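Local structure of uncharacterized protein (Shewanella loihica, 3O0L) at residues I7-S10 with E14-V17; S24-S29 with V106-S111. The protein is of unknown function but belongs to the DUF1425 family, probably has an immunoglobulin-like beta fold, and is probably a lipoprotein in its natural form. One frame throughout, in Å; residues are numbered along the deposited sequence. Where two conformers were deposited one is given.

Interaction 1. Residues I7-S10 with E14-V17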
loop_
_atom_site.group_PDB
_atom_site.type_symbol
_atom_site.label_atom_id
_atom_site.label_comp_id
_atom_site.label_asym_id
_atom_site.label_seq_id
_atom_site.Cartn_x
_atom_site.Cartn_y
_atom_site.Cartn_z
ATOM N N ILE A 7 12.478 3.084 -1.204
ATOM C CA ILE A 7 11.062 3.051 -1.147
ATOM C C ILE A 7 10.633 2.569 0.232
ATOM O O ILE A 7 11.215 1.605 0.765
ATOM C CB ILE A 7 10.546 2.015 -2.165
ATOM C CG1 ILE A 7 10.773 2.534 -3.586
ATOM C CG2 ILE A 7 9.077 1.672 -1.921
ATOM C CD1 ILE A 7 10.228 1.596 -4.650
HETATM N N MSE A 8 9.608 3.170 0.799
HETATM C CA MSE A 8 9.018 2.634 2.027
HETATM C C MSE A 8 7.508 2.587 1.860
HETATM O O MSE A 8 6.886 3.561 1.419
HETATM C CB MSE A 8 9.434 3.469 3.269
HETATM C CG MSE A 8 8.748 3.027 4.556
HETATM SE SE MSE A 8 9.573 3.838 6.095
HETATM C CE MSE A 8 8.764 5.486 6.108
ATOM N N ILE A 9 6.942 1.464 2.257
ATOM C CA ILE A 9 5.516 1.179 2.196
ATOM C C ILE A 9 4.988 0.974 3.580
ATOM O O ILE A 9 5.605 0.268 4.393
ATOM C CB ILE A 9 5.273 -0.151 1.410
ATOM C CG1 ILE A 9 5.944 -0.082 0.038
ATOM C CG2 ILE A 9 3.780 -0.468 1.303
ATOM C CD1 ILE A 9 6.421 -1.490 -0.427
ATOM N N SER A 10 3.818 1.524 3.873
ATOM C CA SER A 10 3.147 1.274 5.154
ATOM C C SER A 10 1.913 0.384 4.935
ATOM O O SER A 10 1.350 0.344 3.854
ATOM C CB SER A 10 2.661 2.569 5.781
ATOM O OG SER A 10 1.476 2.989 5.088
ATOM N N GLU A 14 0.412 4.093 2.530
ATOM C CA GLU A 14 1.294 5.157 2.207
ATOM C C GLU A 14 2.561 4.618 1.574
ATOM O O GLU A 14 3.161 3.654 2.094
ATOM C CB GLU A 14 1.625 5.962 3.462
ATOM C CG GLU A 14 2.369 7.259 3.144
ATOM C CD GLU A 14 2.443 8.281 4.294
ATOM O OE1 GLU A 14 1.711 8.175 5.297
ATOM O OE2 GLU A 14 3.244 9.229 4.158
ATOM N N VAL A 15 3.010 5.253 0.490
ATOM C CA VAL A 15 4.212 4.830 -0.229
ATOM C C VAL A 15 5.045 6.050 -0.510
ATOM O O VAL A 15 4.552 7.040 -1.089
ATOM C CB VAL A 15 3.933 4.118 -1.562
ATOM C CG1 VAL A 15 5.247 3.724 -2.244
ATOM C CG2 VAL A 15 3.072 2.859 -1.327
ATOM N N ARG A 16 6.289 6.001 -0.066
ATOM C CA ARG A 16 7.220 7.047 -0.374
ATOM C C ARG A 16 8.425 6.514 -1.110
ATOM O O ARG A 16 8.889 5.405 -0.855
ATOM C CB ARG A 16 7.609 7.841 0.849
ATOM C CG ARG A 16 8.369 7.153 1.857
ATOM C CD ARG A 16 8.778 8.157 3.022
ATOM N NE ARG A 16 9.816 9.082 2.598
ATOM C CZ ARG A 16 10.049 10.283 3.145
ATOM N NH1 ARG A 16 9.325 10.727 4.168
ATOM N NH2 ARG A 16 11.018 11.049 2.663
ATOM N N VAL A 17 8.904 7.346 -2.021
ATOM C CA VAL A 17 10.043 7.083 -2.881
ATOM C C VAL A 17 11.021 8.235 -2.715
ATOM O O VAL A 17 10.631 9.433 -2.781
ATOM C CB VAL A 17 9.599 6.986 -4.366
ATOM C CG1 VAL A 17 10.818 6.790 -5.301
ATOM C CG2 VAL A 17 8.555 5.892 -4.537
HETATM O O HOH W 1 5.492 4.812 3.821
#
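With OG set between its own backbone N and carbonyl carbon (chi1 77°), Ser10 reaches across to Glu14 and accepts the Glu14 backbone N-H, OG to N 3.0 Å. The same hydroxyl also bonds to Thr12, tying the intervening turn to both strands. Selenomethionine Met8 bends at its last torsion (82°) and brings CE within 4.1 Å of Arg16 CD. These two chains meet obliquely above the sheet, and Arg16 then carries its guanidinium on to a salt bridge with Asp18. Beneath them lies an ordinary antiparallel beta hairpin, strands 5-10 and 14-19, at one side of the chain's five-stranded sheet, which a strand of the second subunit carries on past strand 5-10. Met8 and Arg16 are a hydrogen-bonded pair, with Met8 N 2.9 Å from Arg16 O and a nearly straight return bond from Arg16 N to Met8 O. Ser10 N adds a bond to Glu14 O at 2.9 Å. A water donates to Met8 O at 3.0 Å and to Glu14 O at 3.1 Å, so each of those carbonyls accepts a second hydrogen bond. The other face carries Ile7, Ile9, Val15 and Val17. Ile7 runs side by side with Val17 in the conformer given, and Ile9 CG2 lies 4.3 Å from Val15 CG2; equivalent residues of the second subunit pack against this apolar patch.

Interaction 2. Residues S24-S29 with V106-S111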
loop_
_atom_site.group_PDB
_atom_site.type_symbol
_atom_site.label_atom_id
_atom_site.label_comp_id
_atom_site.label_asym_id
_atom_site.label_seq_id
_atom_site.Cartn_x
_atom_site.Cartn_y
_atom_site.Cartn_z
ATOM N N SER A 24 8.697 11.451 -3.640
ATOM C CA SER A 24 7.259 11.449 -3.628
ATOM C C SER A 24 6.758 10.745 -2.399
ATOM O O SER A 24 7.468 9.979 -1.796
ATOM C CB SER A 24 6.710 10.742 -4.856
ATOM O OG SER A 24 7.193 9.435 -4.905
ATOM N N ASP A 25 5.522 11.022 -2.031
ATOM C CA ASP A 25 4.924 10.466 -0.851
ATOM C C ASP A 25 3.443 10.523 -1.081
ATOM O O ASP A 25 2.862 11.606 -1.068
ATOM C CB ASP A 25 5.353 11.296 0.363
ATOM C CG ASP A 25 5.006 10.649 1.697
ATOM O OD1 ASP A 25 4.161 9.747 1.747
ATOM O OD2 ASP A 25 5.601 11.080 2.712
ATOM N N VAL A 26 2.845 9.373 -1.340
ATOM C CA VAL A 26 1.426 9.323 -1.656
ATOM C C VAL A 26 0.724 8.261 -0.852
ATOM O O VAL A 26 1.321 7.237 -0.480
ATOM C CB VAL A 26 1.194 9.047 -3.125
ATOM C CG1 VAL A 26 2.014 10.017 -3.973
ATOM C CG2 VAL A 26 1.505 7.593 -3.443
ATOM N N ASP A 27 -0.535 8.535 -0.533
ATOM C CA ASP A 27 -1.390 7.609 0.143
ATOM C C ASP A 27 -2.601 7.268 -0.730
ATOM O O ASP A 27 -3.281 8.165 -1.208
ATOM C CB ASP A 27 -1.852 8.196 1.455
ATOM C CG ASP A 27 -2.641 7.189 2.266
ATOM O OD1 ASP A 27 -2.065 6.149 2.631
ATOM O OD2 ASP A 27 -3.845 7.399 2.492
ATOM N N VAL A 28 -2.822 5.980 -0.942
ATOM C CA VAL A 28 -3.864 5.474 -1.804
ATOM C C VAL A 28 -4.811 4.611 -0.976
ATOM O O VAL A 28 -4.357 3.728 -0.247
ATOM C CB VAL A 28 -3.274 4.594 -2.926
ATOM C CG1 VAL A 28 -4.396 4.032 -3.808
ATOM C CG2 VAL A 28 -2.256 5.400 -3.754
ATOM N N SER A 29 -6.106 4.913 -1.044
ATOM C CA SER A 29 -7.120 4.048 -0.463
ATOM C C SER A 29 -8.445 4.089 -1.262
ATOM O O SER A 29 -8.729 5.077 -1.958
ATOM C CB SER A 29 -7.343 4.424 0.994
ATOM O OG SER A 29 -8.118 5.587 1.068
ATOM N N VAL A 106 -2.789 3.079 -8.818
ATOM C CA VAL A 106 -2.176 4.354 -9.087
ATOM C C VAL A 106 -0.781 4.097 -9.562
ATOM O O VAL A 106 -0.046 3.284 -8.972
ATOM C CB VAL A 106 -2.143 5.247 -7.825
ATOM C CG1 VAL A 106 -1.286 6.479 -8.023
ATOM C CG2 VAL A 106 -3.575 5.630 -7.376
ATOM N N ARG A 107 -0.391 4.773 -10.640
ATOM C CA ARG A 107 0.967 4.633 -11.089
ATOM C C ARG A 107 1.626 5.980 -11.234
ATOM O O ARG A 107 0.970 6.986 -11.496
ATOM C CB ARG A 107 1.057 3.721 -12.290
ATOM C CG ARG A 107 0.536 4.223 -13.511
ATOM C CD ARG A 107 0.517 3.095 -14.555
ATOM N NE ARG A 107 0.143 3.665 -15.830
ATOM C CZ ARG A 107 -0.097 2.978 -16.950
ATOM N NH1 ARG A 107 -0.009 1.642 -17.013
ATOM N NH2 ARG A 107 -0.441 3.655 -18.024
ATOM N N GLU A 108 2.929 6.003 -10.966
ATOM C CA GLU A 108 3.725 7.211 -11.057
ATOM C C GLU A 108 5.073 6.841 -11.614
ATOM O O GLU A 108 5.540 5.709 -11.452
ATOM C CB GLU A 108 3.879 7.892 -9.688
ATOM C CG GLU A 108 4.415 6.965 -8.618
ATOM C CD GLU A 108 4.809 7.681 -7.320
ATOM O OE1 GLU A 108 5.941 8.248 -7.265
ATOM O OE2 GLU A 108 3.997 7.647 -6.358
ATOM N N ALA A 109 5.665 7.771 -12.334
ATOM C CA ALA A 109 6.973 7.570 -12.894
ATOM C C ALA A 109 7.953 7.936 -11.780
ATOM O O ALA A 109 7.737 8.910 -11.091
ATOM C CB ALA A 109 7.170 8.475 -14.144
ATOM N N ILE A 110 8.957 7.088 -11.546
ATOM C CA ILE A 110 10.089 7.374 -10.657
ATOM C C ILE A 110 11.133 8.035 -11.539
ATOM O O ILE A 110 11.295 7.632 -12.700
ATOM C CB ILE A 110 10.779 6.087 -10.124
ATOM C CG1 ILE A 110 9.799 5.158 -9.418
ATOM C CG2 ILE A 110 11.959 6.441 -9.195
ATOM C CD1 ILE A 110 10.436 3.841 -9.046
ATOM N N SER A 111 11.845 9.029 -11.026
ATOM C CA SER A 111 12.895 9.673 -11.826
ATOM C C SER A 111 14.152 9.772 -10.989
ATOM O O SER A 111 14.118 9.465 -9.791
ATOM C CB SER A 111 12.435 11.051 -12.314
ATOM O OG SER A 111 12.599 12.034 -11.316
HETATM O O HOH W 2 5.246 7.736 -3.878
#
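Ser24 OG is held twice: it donates to Glu108 OE1 at 2.9 Å and accepts a hydrogen bond from a water 2.8 Å away. That water also donates to Glu108 OE2, at 2.8 Å from the oxygen, and so bridges hydroxyl and carboxylate. OE1 takes the serine proton on its syn lone pair, the side facing OE2, so serine and water together fix the rotation of the carboxylate. Glu108 reaches this site because its chain is extended beyond CG, pointing from strand 101-109 straight across the interior. Val26 comes at it from the opposite direction, its methyls near OE2 in the conformer given, so one carboxylate oxygen has an apolar neighbour as well as the water. An alanine in place of Glu108 would probably leave the buried Ser24 hydroxyl and its water without their carboxylate partner. Farther along, the contact is purely apolar: Val28 and Val106 overlap as they point in from opposite sheets, CG2 to CG2 at 3.9 Å, and Val106 also touches Leu56 and Tyr58 of strand 54-63. Strands 24-29 and 106-109 run nearly antiparallel, at 163°, with their axes 9.7 Å apart at closest. Too far apart for backbone pairing, they join through side chains and one bridging water, as strands of two facing sheets do in a beta sandwich, consistent with an E-set, immunoglobulin-like domain.

Overall arrangement
Interaction 1 builds the hairpin at the dimer-facing side of one sheet, within its own plane, whereas interaction 2 fastens that sheet to the other across the sandwich; their centres lie 9 Å apart. Strand 14-19 is paired with strand 22-34, where Val15 N comes 2.8 Å from Val26 O in a probable hydrogen bond. Nearby, Glu14 OE2 and Asp25 OD1 are only 2.6 Å apart, so the two acids probably share a proton. Both contacts meet the second subunit, which continues the sheets beyond strands 5-10 and 101-109 and sets its Ile9 against Val26 and Val28. No active site is established; an ethanediol, probably from the crystallisation liquor, lies about 4 Å from the Arg16 side chain.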